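Local atomic coordinates of putative aminopeptidase (Leishmania major, PDB entry 5NTH), a protein that probably removes amino acids from the N termini of peptides as a manganese-dependent leucyl aminopeptidase of the M17 family, and binds the inhibitor actinonin. Residues R6-S9 against E14-A17; V22-N27 against C216-D221; A103-T108 against P114-S119; I333-S338 against T344-I349; D397-A402 against D411-M416. One frame throughout, in Å; residues are numbered along the deposited sequence.

Interaction 1 (R6-S9 against E14-A17)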
# COMPACT_ATOMS: atom_id res chain seq x y z
N ARG A 6 42.41 13.58 12.04
CA ARG A 6 41.20 12.98 11.48
C ARG A 6 40.73 13.52 10.12
O ARG A 6 40.45 14.72 9.98
CB ARG A 6 40.04 13.14 12.47
CG ARG A 6 38.99 12.08 12.28
CD ARG A 6 37.80 12.28 13.18
NE ARG A 6 38.14 12.09 14.58
CZ ARG A 6 38.33 13.06 15.47
NH1 ARG A 6 38.17 14.34 15.14
NH2 ARG A 6 38.64 12.74 16.71
N PRO A 7 40.63 12.63 9.11
CA PRO A 7 40.05 13.02 7.81
C PRO A 7 38.53 12.82 7.82
O PRO A 7 38.02 11.85 7.25
CB PRO A 7 40.75 12.07 6.82
CG PRO A 7 41.00 10.82 7.62
CD PRO A 7 41.15 11.24 9.07
N ARG A 8 37.82 13.73 8.49
CA ARG A 8 36.35 13.62 8.66
C ARG A 8 35.57 14.84 8.13
O ARG A 8 35.33 14.93 6.92
CB ARG A 8 35.97 13.26 10.11
CG ARG A 8 34.58 12.66 10.23
CD ARG A 8 34.07 12.63 11.66
NE ARG A 8 32.97 13.57 11.91
CZ ARG A 8 31.67 13.25 11.99
NH1 ARG A 8 31.23 12.00 11.84
NH2 ARG A 8 30.78 14.20 12.25
N SER A 9 35.16 15.76 9.01
CA SER A 9 34.38 16.93 8.59
C SER A 9 35.29 18.14 8.35
O SER A 9 36.47 18.17 8.74
CB SER A 9 33.23 17.28 9.57
OG SER A 9 33.58 18.28 10.52
N GLU A 14 32.60 20.49 15.27
CA GLU A 14 32.14 19.12 15.10
C GLU A 14 33.31 18.18 15.43
O GLU A 14 33.13 17.21 16.17
CB GLU A 14 31.61 18.93 13.67
CG GLU A 14 30.72 17.71 13.42
CD GLU A 14 30.04 17.76 12.05
OE1 GLU A 14 29.29 18.74 11.78
OE2 GLU A 14 30.25 16.84 11.22
N GLU A 15 34.50 18.50 14.92
CA GLU A 15 35.66 17.65 15.11
C GLU A 15 36.16 17.64 16.53
O GLU A 15 36.72 16.64 16.96
CB GLU A 15 36.81 18.03 14.17
CG GLU A 15 36.61 17.65 12.70
CD GLU A 15 36.01 16.26 12.47
OE1 GLU A 15 36.51 15.27 13.05
OE2 GLU A 15 35.02 16.16 11.71
N THR A 16 35.99 18.75 17.23
CA THR A 16 36.40 18.85 18.64
C THR A 16 35.50 17.95 19.48
O THR A 16 35.98 17.25 20.35
CB THR A 16 36.36 20.32 19.15
OG1 THR A 16 37.56 20.99 18.77
CG2 THR A 16 36.21 20.41 20.70
N ALA A 17 34.20 17.97 19.20
CA ALA A 17 33.26 17.12 19.93
C ALA A 17 33.40 15.64 19.59
O ALA A 17 33.12 14.83 20.46
CB ALA A 17 31.82 17.58 19.71
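A salt-bridge network joins the N-terminal arm to the start of helix 12-26: Arg-6 and Arg-8 reach from the arm to Glu-14 and Glu-15 in the first turn of the helix. Glu-15 is the hub. Its chain bends at chi2 (-42°), which carries the carboxylate back among the arm residues although its CB does not point straight at them. OE1 receives NH1 of Arg-6 at 2.8 Å through its anti lone pair, and OE1 lies 22° out of the Arg-6 guanidinium plane. NH1 also makes a weak bond to the backbone O of Glu-15 at 3.3 Å. OE2 of Glu-15 takes two bonds from Ser-9: the backbone N, 2.7 Å away, comes from above the carboxylate plane, while OG at 2.8 Å meets the anti lone pair. The arm folds round this carboxylate by way of an inverse gamma turn centred on Pro-7, which lets residues on both sides of the proline address one acid. NE of Arg-8 forms a salt bridge to Glu-15 OE2 at 3.3 Å, weak as a hydrogen bond. Farther out, Arg-8 NH2 forms a salt bridge with Glu-14 OE2 at 2.9 Å, with poor hydrogen-bond geometry and the two flat groups turned 69° apart. Both arginines have further acids, Arg-6 pairing with Glu-234 and Arg-8 with Asp-228, and Glu-14 OE1 pairs with Arg-256 of a second subunit.

Interaction 2 (V22-N27 against C216-D221)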
# COMPACT_ATOMS: atom_id res chain seq x y z
N VAL A 22 35.21 10.13 21.16
CA VAL A 22 36.18 9.04 21.03
C VAL A 22 36.70 8.69 22.41
O VAL A 22 36.65 7.53 22.80
CB VAL A 22 37.31 9.43 20.07
CG1 VAL A 22 38.46 8.45 20.14
CG2 VAL A 22 36.77 9.49 18.65
N GLN A 23 37.14 9.69 23.16
CA GLN A 23 37.67 9.47 24.51
C GLN A 23 36.73 8.71 25.42
O GLN A 23 37.18 7.85 26.20
CB GLN A 23 38.06 10.79 25.20
CG GLN A 23 39.30 11.43 24.63
CD GLN A 23 40.33 10.39 24.29
OE1 GLN A 23 40.61 10.13 23.10
NE2 GLN A 23 40.85 9.72 25.32
N THR A 24 35.45 9.01 25.33
CA THR A 24 34.49 8.38 26.24
C THR A 24 34.41 6.91 25.88
O THR A 24 34.21 6.07 26.76
CB THR A 24 33.10 9.00 26.15
OG1 THR A 24 32.56 8.75 24.84
CG2 THR A 24 33.15 10.52 26.41
N CYS A 25 34.58 6.63 24.60
CA CYS A 25 34.62 5.27 24.07
C CYS A 25 35.93 4.50 24.33
O CYS A 25 35.90 3.32 24.65
CB CYS A 25 34.31 5.30 22.58
SG CYS A 25 32.57 5.54 22.23
N THR A 26 37.07 5.17 24.15
CA THR A 26 38.36 4.51 24.36
C THR A 26 38.75 4.31 25.83
O THR A 26 39.46 3.38 26.11
CB THR A 26 39.52 5.20 23.60
OG1 THR A 26 39.79 6.48 24.17
CG2 THR A 26 39.20 5.37 22.12
N ASN A 27 38.30 5.14 26.76
CA ASN A 27 38.53 4.89 28.19
C ASN A 27 37.32 4.33 28.92
O ASN A 27 37.28 4.33 30.15
CB ASN A 27 38.94 6.18 28.90
CG ASN A 27 40.10 6.86 28.22
OD1 ASN A 27 39.97 7.98 27.72
ND2 ASN A 27 41.26 6.18 28.18
N CYS A 216 29.50 -1.85 24.11
CA CYS A 216 28.70 -2.27 23.00
C CYS A 216 27.38 -1.50 22.92
O CYS A 216 27.02 -1.03 21.85
CB CYS A 216 28.46 -3.77 23.08
SG CYS A 216 27.63 -4.34 21.63
N GLN A 217 26.68 -1.35 24.03
CA GLN A 217 25.47 -0.53 24.04
C GLN A 217 25.73 0.93 23.60
O GLN A 217 24.88 1.53 22.97
CB GLN A 217 24.79 -0.53 25.40
CG GLN A 217 24.30 -1.88 25.89
CD GLN A 217 23.67 -1.78 27.29
OE1 GLN A 217 24.37 -1.50 28.24
NE2 GLN A 217 22.36 -2.00 27.41
N ARG A 218 26.91 1.47 23.91
CA ARG A 218 27.25 2.83 23.57
C ARG A 218 27.46 3.01 22.11
O ARG A 218 26.88 3.88 21.50
CB ARG A 218 28.51 3.25 24.29
CG ARG A 218 28.90 4.70 24.04
CD ARG A 218 29.80 5.25 25.13
NE ARG A 218 30.18 6.64 24.91
CZ ARG A 218 29.41 7.71 25.14
NH1 ARG A 218 28.16 7.59 25.58
NH2 ARG A 218 29.91 8.92 24.93
N LEU A 219 28.32 2.20 21.53
CA LEU A 219 28.59 2.25 20.09
C LEU A 219 27.30 2.07 19.28
O LEU A 219 27.02 2.86 18.39
CB LEU A 219 29.64 1.22 19.72
CG LEU A 219 31.02 1.42 20.34
CD1 LEU A 219 31.92 0.27 19.93
CD2 LEU A 219 31.67 2.75 19.97
N VAL A 220 26.48 1.10 19.66
CA VAL A 220 25.23 0.83 18.95
C VAL A 220 24.28 2.01 19.04
O VAL A 220 23.83 2.52 18.02
CB VAL A 220 24.56 -0.47 19.45
CG1 VAL A 220 23.15 -0.61 18.93
CG2 VAL A 220 25.36 -1.67 19.01
N ASP A 221 24.01 2.43 20.27
CA ASP A 221 23.11 3.57 20.58
C ASP A 221 23.52 4.85 19.91
O ASP A 221 22.64 5.61 19.53
CB ASP A 221 23.08 3.89 22.08
CG ASP A 221 22.04 3.08 22.86
OD1 ASP A 221 21.15 2.42 22.28
OD2 ASP A 221 22.10 3.14 24.12
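Residues 22-26, the last turn of helix 12-26, run nearly antiparallel to the end of helix 203-221, the short axes 10.9 Å apart at an angle of 151°; Cys-25 and Arg-218 bring their CA atoms nearest, at 7.8 Å. At this spacing the backbones stay apart and side chains bridge the gap. Arg-218 does most of the bridging: CG lies anti to the backbone N (chi1 -177°) and the chain stays extended as far as NE, which carries the guanidinium across the gap to Thr-24. There OG1 sits at the guanidinium edge and accepts from NH2 at 2.7 Å, with an N-H...O angle of 149°, and more weakly from NE at 3.2 Å. The two side chains meet at about a right angle. This antiparallel helix pair packs helix 12-26 near the N terminus on helix 203-221, and helix 229-243 adjoins both, its Ile-235 touching Cys-25 and Leu-219. On that flank SG of Cys-25 lies 3.7 Å from CD2 of Leu-219, an apolar contact, and 3.8 Å from NE of Arg-218, obliquely placed to the guanidinium. The buried guanidinium is held further by backbone carbonyls: NH2 also bonds to O of Ala-173 and NH1 to O of Tyr-174, which ties the loop of those residues to the same cation. The hydroxyl of Thr-24 is in turn bonded to O of Tyr-21, one turn back in its own helix.

Interaction 3 (A103-T108 against P114-S119)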
# COMPACT_ATOMS: atom_id res chain seq x y z
N ALA A 103 10.64 -11.49 42.50
CA ALA A 103 10.70 -12.91 42.24
C ALA A 103 10.78 -13.18 40.73
O ALA A 103 10.01 -12.62 39.93
CB ALA A 103 9.49 -13.59 42.81
N LEU A 104 11.72 -14.05 40.37
CA LEU A 104 11.85 -14.50 39.02
C LEU A 104 10.68 -15.41 38.74
O LEU A 104 10.00 -15.85 39.67
CB LEU A 104 13.16 -15.24 38.81
CG LEU A 104 14.45 -14.46 39.14
CD1 LEU A 104 15.66 -15.40 39.20
CD2 LEU A 104 14.69 -13.27 38.20
N PRO A 105 10.42 -15.67 37.45
CA PRO A 105 9.28 -16.53 37.10
C PRO A 105 9.46 -17.99 37.48
O PRO A 105 10.60 -18.52 37.56
CB PRO A 105 9.19 -16.38 35.57
CG PRO A 105 9.87 -15.07 35.28
CD PRO A 105 11.02 -15.09 36.23
N ALA A 106 8.30 -18.61 37.69
CA ALA A 106 8.17 -19.99 38.17
C ALA A 106 8.73 -21.03 37.20
O ALA A 106 9.43 -21.94 37.63
CB ALA A 106 6.70 -20.27 38.44
N THR A 107 8.45 -20.86 35.90
CA THR A 107 8.69 -21.89 34.89
C THR A 107 9.54 -21.36 33.73
O THR A 107 9.33 -20.26 33.23
CB THR A 107 7.35 -22.49 34.36
OG1 THR A 107 6.56 -21.46 33.75
CG2 THR A 107 6.51 -23.08 35.51
N THR A 108 10.50 -22.17 33.32
CA THR A 108 11.41 -21.84 32.23
C THR A 108 11.41 -22.99 31.21
O THR A 108 11.32 -24.14 31.59
CB THR A 108 12.81 -21.54 32.81
OG1 THR A 108 12.82 -20.19 33.29
CG2 THR A 108 13.93 -21.70 31.78
N PRO A 114 18.32 -20.85 32.03
CA PRO A 114 17.74 -21.39 33.29
C PRO A 114 17.88 -20.48 34.52
O PRO A 114 17.16 -20.65 35.51
CB PRO A 114 18.53 -22.66 33.51
CG PRO A 114 19.87 -22.28 32.98
CD PRO A 114 19.61 -21.48 31.73
N TYR A 115 18.81 -19.53 34.45
CA TYR A 115 18.96 -18.50 35.48
C TYR A 115 17.98 -17.34 35.30
O TYR A 115 17.89 -16.50 36.17
CB TYR A 115 20.39 -17.94 35.44
CG TYR A 115 21.46 -19.00 35.32
CD1 TYR A 115 21.43 -20.16 36.12
CD2 TYR A 115 22.50 -18.86 34.40
CE1 TYR A 115 22.41 -21.14 36.01
CE2 TYR A 115 23.47 -19.84 34.27
CZ TYR A 115 23.44 -20.98 35.08
OH TYR A 115 24.41 -21.95 34.95
N ARG A 116 17.26 -17.30 34.17
CA ARG A 116 16.30 -16.24 33.83
C ARG A 116 16.89 -14.87 33.87
O ARG A 116 16.37 -13.99 34.51
CB ARG A 116 15.02 -16.32 34.67
CG ARG A 116 14.10 -17.46 34.26
CD ARG A 116 13.65 -17.34 32.80
NE ARG A 116 12.21 -17.49 32.72
CZ ARG A 116 11.36 -16.55 32.34
NH1 ARG A 116 11.78 -15.35 31.94
NH2 ARG A 116 10.06 -16.81 32.36
N ALA A 117 17.98 -14.71 33.12
CA ALA A 117 18.65 -13.42 32.94
C ALA A 117 17.78 -12.32 32.33
O ALA A 117 18.09 -11.14 32.46
CB ALA A 117 19.89 -13.61 32.10
N ASP A 118 16.72 -12.70 31.64
CA ASP A 118 15.77 -11.73 31.11
C ASP A 118 14.99 -11.00 32.19
O ASP A 118 14.84 -9.79 32.16
CB ASP A 118 14.79 -12.36 30.08
CG ASP A 118 14.28 -13.75 30.48
OD1 ASP A 118 14.35 -14.12 31.67
OD2 ASP A 118 13.84 -14.49 29.58
N SER A 119 14.48 -11.76 33.14
CA SER A 119 13.75 -11.19 34.25
C SER A 119 14.66 -10.36 35.16
O SER A 119 14.26 -9.34 35.69
CB SER A 119 13.07 -12.31 35.01
OG SER A 119 12.14 -12.94 34.15
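Arg-116 reaches across to Pro-105 and Thr-108 from the N-cap position of helix 117-127, its side chain folded at chi2 (-60°) and again at chi3. From CB, which points at the opposing loop, the chain passes to CG and CD, both close to the hydroxyl of Thr-108, CG at 3.2 Å and CD at 3.0 Å from OG1. NE then donates a weak, bent bond to Thr-108 OG1 at 2.8 Å, with the oxygen at the guanidinium edge. Thr-107 O also lies at that edge, 3.6 Å from Arg-116 NH2. Beyond CZ the flat group lies against the proline ring: Pro-105 CG stands 3.3 Å above one face, offset toward the rim, and NH2 is 3.4 Å from Pro-105 CB. This is the connection from strand 97-103 to helix 117-127 in the N-terminal domain, whose sequence family belongs to the macro clan. NH1 turns back to its own segment and forms a salt bridge with OD1 of Asp-118 at 2.9 Å, directed in the guanidinium plane. OD1 also accepts the backbone N of Ser-119, from the same face of the carboxylate. Glu-464 of a third subunit packs on Thr-108 and Arg-116, and Tyr-465 of that subunit bonds to Asp-118 OD2.

Interaction 4 (I333-S338 against T344-I349)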
# COMPACT_ATOMS: atom_id res chain seq x y z
N ILE A 333 37.67 -7.64 22.81
CA ILE A 333 38.32 -6.83 23.83
C ILE A 333 38.33 -7.55 25.16
O ILE A 333 39.37 -7.60 25.82
CB ILE A 333 37.61 -5.48 23.96
CG1 ILE A 333 37.91 -4.69 22.69
CG2 ILE A 333 38.03 -4.73 25.23
CD1 ILE A 333 37.25 -3.32 22.64
N ALA A 334 37.18 -8.10 25.53
CA ALA A 334 37.00 -8.79 26.78
C ALA A 334 37.84 -10.08 26.84
O ALA A 334 38.53 -10.34 27.84
CB ALA A 334 35.55 -9.13 26.97
N VAL A 335 37.77 -10.86 25.77
CA VAL A 335 38.58 -12.06 25.63
C VAL A 335 40.05 -11.74 25.74
O VAL A 335 40.72 -12.28 26.59
CB VAL A 335 38.36 -12.76 24.30
CG1 VAL A 335 39.40 -13.84 24.09
CG2 VAL A 335 36.97 -13.38 24.28
N VAL A 336 40.56 -10.86 24.90
CA VAL A 336 41.95 -10.45 25.04
C VAL A 336 42.29 -9.93 26.43
O VAL A 336 43.38 -10.17 26.93
CB VAL A 336 42.34 -9.43 23.98
CG1 VAL A 336 43.64 -8.71 24.33
CG2 VAL A 336 42.46 -10.11 22.64
N ARG A 337 41.38 -9.18 27.05
CA ARG A 337 41.64 -8.67 28.39
C ARG A 337 41.78 -9.80 29.38
O ARG A 337 42.59 -9.72 30.31
CB ARG A 337 40.53 -7.73 28.84
CG ARG A 337 40.86 -6.29 28.53
CD ARG A 337 39.69 -5.36 28.72
NE ARG A 337 40.08 -3.96 28.50
CZ ARG A 337 39.22 -2.95 28.35
NH1 ARG A 337 37.90 -3.14 28.39
NH2 ARG A 337 39.69 -1.74 28.13
N SER A 338 40.96 -10.84 29.21
CA SER A 338 41.00 -11.99 30.08
C SER A 338 42.36 -12.75 29.90
O SER A 338 43.04 -13.13 30.87
CB SER A 338 39.78 -12.87 29.82
OG SER A 338 39.77 -14.04 30.65
N THR A 344 46.35 -19.05 31.94
CA THR A 344 45.55 -20.21 31.62
C THR A 344 44.18 -19.89 31.01
O THR A 344 43.54 -20.79 30.45
CB THR A 344 45.28 -21.02 32.91
OG1 THR A 344 44.52 -20.22 33.82
CG2 THR A 344 46.59 -21.40 33.61
N HIS A 345 43.75 -18.62 31.12
CA HIS A 345 42.35 -18.24 30.87
C HIS A 345 41.76 -18.51 29.50
O HIS A 345 40.61 -18.97 29.43
CB HIS A 345 42.04 -16.80 31.27
CG HIS A 345 41.53 -16.68 32.66
ND1 HIS A 345 41.87 -15.62 33.49
CD2 HIS A 345 40.72 -17.48 33.39
CE1 HIS A 345 41.28 -15.79 34.66
NE2 HIS A 345 40.58 -16.91 34.63
N PHE A 346 42.45 -18.26 28.40
CA PHE A 346 41.89 -18.80 27.14
C PHE A 346 42.97 -19.62 26.50
O PHE A 346 43.27 -19.46 25.33
CB PHE A 346 41.34 -17.71 26.21
CG PHE A 346 39.97 -17.20 26.60
CD1 PHE A 346 39.83 -16.24 27.57
CD2 PHE A 346 38.83 -17.68 25.98
CE1 PHE A 346 38.58 -15.78 27.94
CE2 PHE A 346 37.58 -17.22 26.33
CZ PHE A 346 37.45 -16.27 27.31
N SER A 347 43.55 -20.51 27.29
CA SER A 347 44.78 -21.25 26.89
C SER A 347 44.62 -22.08 25.60
O SER A 347 45.55 -22.26 24.85
CB SER A 347 45.28 -22.13 28.04
OG SER A 347 44.31 -23.11 28.40
N HIS A 348 43.39 -22.52 25.36
CA HIS A 348 43.01 -23.35 24.23
C HIS A 348 42.71 -22.49 22.97
O HIS A 348 42.06 -22.96 22.02
CB HIS A 348 41.75 -24.16 24.62
CG HIS A 348 40.62 -23.28 25.04
ND1 HIS A 348 40.57 -22.65 26.27
CD2 HIS A 348 39.55 -22.81 24.34
CE1 HIS A 348 39.50 -21.88 26.33
NE2 HIS A 348 38.86 -21.97 25.18
N ILE A 349 43.18 -21.24 22.95
CA ILE A 349 43.02 -20.38 21.81
C ILE A 349 44.38 -19.82 21.44
O ILE A 349 45.03 -19.19 22.27
CB ILE A 349 41.97 -19.26 22.10
CG1 ILE A 349 40.57 -19.91 22.27
CG2 ILE A 349 41.96 -18.20 20.99
CD1 ILE A 349 39.44 -18.94 22.51
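Phe-346 presents one ring face to Val-335 and an edge to Ser-338, where the chain leaves helix 323-341 and turns back toward strand 349-361, a helix-to-strand connection of the catalytic domain. CG1 of Val-335 stands 4.1 Å from the ring centroid and 6° off the normal, a CH-pi contact almost squarely over the middle of the face. The other methyl, CG2, reaches the rim, 4.2 Å from CZ. Ser-338, about one turn farther along the helix, meets the same ring differently: its OG lies in the ring plane, 3.4 Å from CE1, with CB at 3.7 Å from that carbon. The phenyl group is thus met from two directions by residues three apart on one side of the helix. CG of Phe-346 stands anti to the carbonyl carbon (chi1 -79°), which swings the ring back to the helix, while the backbone goes on into a type I turn from Phe-346 to Ile-349. Helix 528-536 adds a further neighbour, Phe-532, which stacks edge-to-face with Phe-346; Leu-535 and Arg-536 touch it as well. The serine hydroxyl finds its hydrogen-bond partner in Glu-205, outside the two segments. His-345 precedes the phenylalanine and also points toward the helix. Its imidazole is placed obliquely to the serine oxygen, and its nearest approach is through the methylene, with CB 3.6 Å from Ser-338 OG.

Interaction 5 (D397-A402 against D411-M416)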
# COMPACT_ATOMS: atom_id res chain seq x y z
N ASP A 397 32.84 -10.04 1.72
CA ASP A 397 34.26 -9.66 1.61
C ASP A 397 34.95 -9.84 2.98
O ASP A 397 36.14 -10.11 3.07
CB ASP A 397 34.45 -8.23 1.07
CG ASP A 397 34.33 -8.15 -0.46
OD1 ASP A 397 34.50 -9.15 -1.16
OD2 ASP A 397 34.09 -7.06 -1.00
N GLY A 398 34.19 -9.69 4.06
CA GLY A 398 34.75 -9.81 5.39
C GLY A 398 35.23 -11.21 5.70
O GLY A 398 36.33 -11.41 6.22
N VAL A 399 34.39 -12.19 5.40
CA VAL A 399 34.73 -13.54 5.72
C VAL A 399 35.86 -14.02 4.81
O VAL A 399 36.75 -14.72 5.29
CB VAL A 399 33.52 -14.47 5.73
CG1 VAL A 399 32.53 -14.01 6.80
CG2 VAL A 399 32.86 -14.58 4.35
N TYR A 400 35.88 -13.59 3.55
CA TYR A 400 36.98 -13.95 2.67
C TYR A 400 38.29 -13.39 3.22
O TYR A 400 39.27 -14.11 3.36
CB TYR A 400 36.78 -13.52 1.22
CG TYR A 400 37.89 -14.07 0.38
CD1 TYR A 400 37.84 -15.37 -0.13
CD2 TYR A 400 39.06 -13.33 0.20
CE1 TYR A 400 38.92 -15.90 -0.86
CE2 TYR A 400 40.15 -13.84 -0.51
CZ TYR A 400 40.08 -15.12 -1.05
OH TYR A 400 41.15 -15.61 -1.74
N TYR A 401 38.33 -12.11 3.54
CA TYR A 401 39.52 -11.57 4.21
C TYR A 401 39.99 -12.41 5.39
O TYR A 401 41.17 -12.65 5.55
CB TYR A 401 39.29 -10.17 4.75
CG TYR A 401 40.56 -9.66 5.40
CD1 TYR A 401 41.53 -9.07 4.63
CD2 TYR A 401 40.82 -9.86 6.77
CE1 TYR A 401 42.72 -8.63 5.18
CE2 TYR A 401 42.02 -9.42 7.34
CZ TYR A 401 42.98 -8.80 6.53
OH TYR A 401 44.20 -8.36 7.00
N ALA A 402 39.07 -12.79 6.25
CA ALA A 402 39.41 -13.43 7.51
C ALA A 402 39.85 -14.86 7.28
O ALA A 402 40.69 -15.37 8.01
CB ALA A 402 38.24 -13.39 8.46
N ASP A 411 40.23 -21.98 12.34
CA ASP A 411 39.55 -23.25 12.52
C ASP A 411 38.08 -23.09 12.85
O ASP A 411 37.35 -24.08 12.92
CB ASP A 411 40.21 -24.06 13.62
CG ASP A 411 41.70 -24.23 13.40
OD1 ASP A 411 42.11 -24.72 12.30
OD2 ASP A 411 42.45 -23.84 14.34
N VAL A 412 37.65 -21.86 13.07
CA VAL A 412 36.21 -21.59 13.21
C VAL A 412 35.94 -20.14 12.87
O VAL A 412 36.71 -19.26 13.23
CB VAL A 412 35.70 -22.03 14.60
CG1 VAL A 412 36.66 -21.57 15.67
CG2 VAL A 412 34.28 -21.55 14.90
N LEU A 413 34.88 -19.91 12.12
CA LEU A 413 34.48 -18.57 11.76
C LEU A 413 33.11 -18.23 12.32
O LEU A 413 32.12 -18.90 12.02
CB LEU A 413 34.47 -18.39 10.25
CG LEU A 413 34.47 -16.88 9.99
CD1 LEU A 413 35.51 -16.53 8.96
CD2 LEU A 413 33.07 -16.39 9.64
N ILE A 414 33.09 -17.16 13.11
CA ILE A 414 31.86 -16.66 13.70
C ILE A 414 31.43 -15.38 13.01
O ILE A 414 32.12 -14.36 13.10
CB ILE A 414 32.01 -16.33 15.19
CG1 ILE A 414 32.57 -17.54 15.93
CG2 ILE A 414 30.65 -15.92 15.75
CD1 ILE A 414 32.75 -17.29 17.40
N ASP A 415 30.27 -15.45 12.37
CA ASP A 415 29.71 -14.33 11.61
C ASP A 415 28.55 -13.77 12.41
O ASP A 415 27.63 -14.50 12.81
CB ASP A 415 29.24 -14.83 10.24
CG ASP A 415 29.01 -13.70 9.22
OD1 ASP A 415 29.94 -12.90 9.01
OD2 ASP A 415 27.92 -13.65 8.60
N MET A 416 28.59 -12.48 12.68
CA MET A 416 27.55 -11.87 13.50
C MET A 416 27.07 -10.60 12.86
O MET A 416 27.87 -9.74 12.53
CB MET A 416 28.03 -11.58 14.92
CG MET A 416 26.91 -11.17 15.85
SD MET A 416 27.49 -10.75 17.50
CE MET A 416 27.83 -12.35 18.19
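Helix residues 397-402 pass over strand 412-416 with their axes 10.2 Å apart and running in nearly opposite senses, at 157°; Val-399 and Asp-415 have the nearest CA atoms, at 7.8 Å. Val-399 and Leu-413 point toward each other and carry the apolar part of the contact. CG1 of Val-399 approaches CD2 of Leu-413 at 3.7 Å, the two side chains crossing at about a right angle. The second leucine methyl, CD1, takes the next turn of the helix, 4.2 Å from CB of Ala-402. In Leu-413 CG lies anti to the backbone N (chi1 -163°), which brings it toward the helix, and chi2 (132°) then spreads the methyls between Val-399 and Ala-402. This is alpha/beta packing in the catalytic domain: helix 391-404 lies on a central mixed sheet, in which strand 412-417 runs parallel to strands 291-300 and 508-512 on its two sides. Val-296 of strand 291-300 touches both Val-399 and Asp-415. Asp-415 crosses Val-399 at about a right angle, with its OD1 3.6 Å from Val-399 CG1. Its other oxygen, OD2, is hydrogen-bonded to ND1 of His-510 on strand 508-512. The Asp-415 side chain also lies about 7 Å from that of Lys-298, a manganese ligand, and about 12 Å from a bound manganese ion.

In the fold
From the N terminus, interaction 1 closes a short loop that folds the leading arm onto the start of helix 12-26. Interaction 2 uses the end of that helix and touches interaction 1 through Arg-6 and Val-22; it closes a long loop of 188 residues, bringing the N-terminal helix onto helix 203-221. Interaction 3 falls within that long loop and joins strand 97-103 to helix 117-127 in the N-terminal domain, on the other side of the chain's centre from interaction 1. Interactions 4 and 5 follow in series, each a local closure in the catalytic domain, with centres 19 Å apart. None of the five cross.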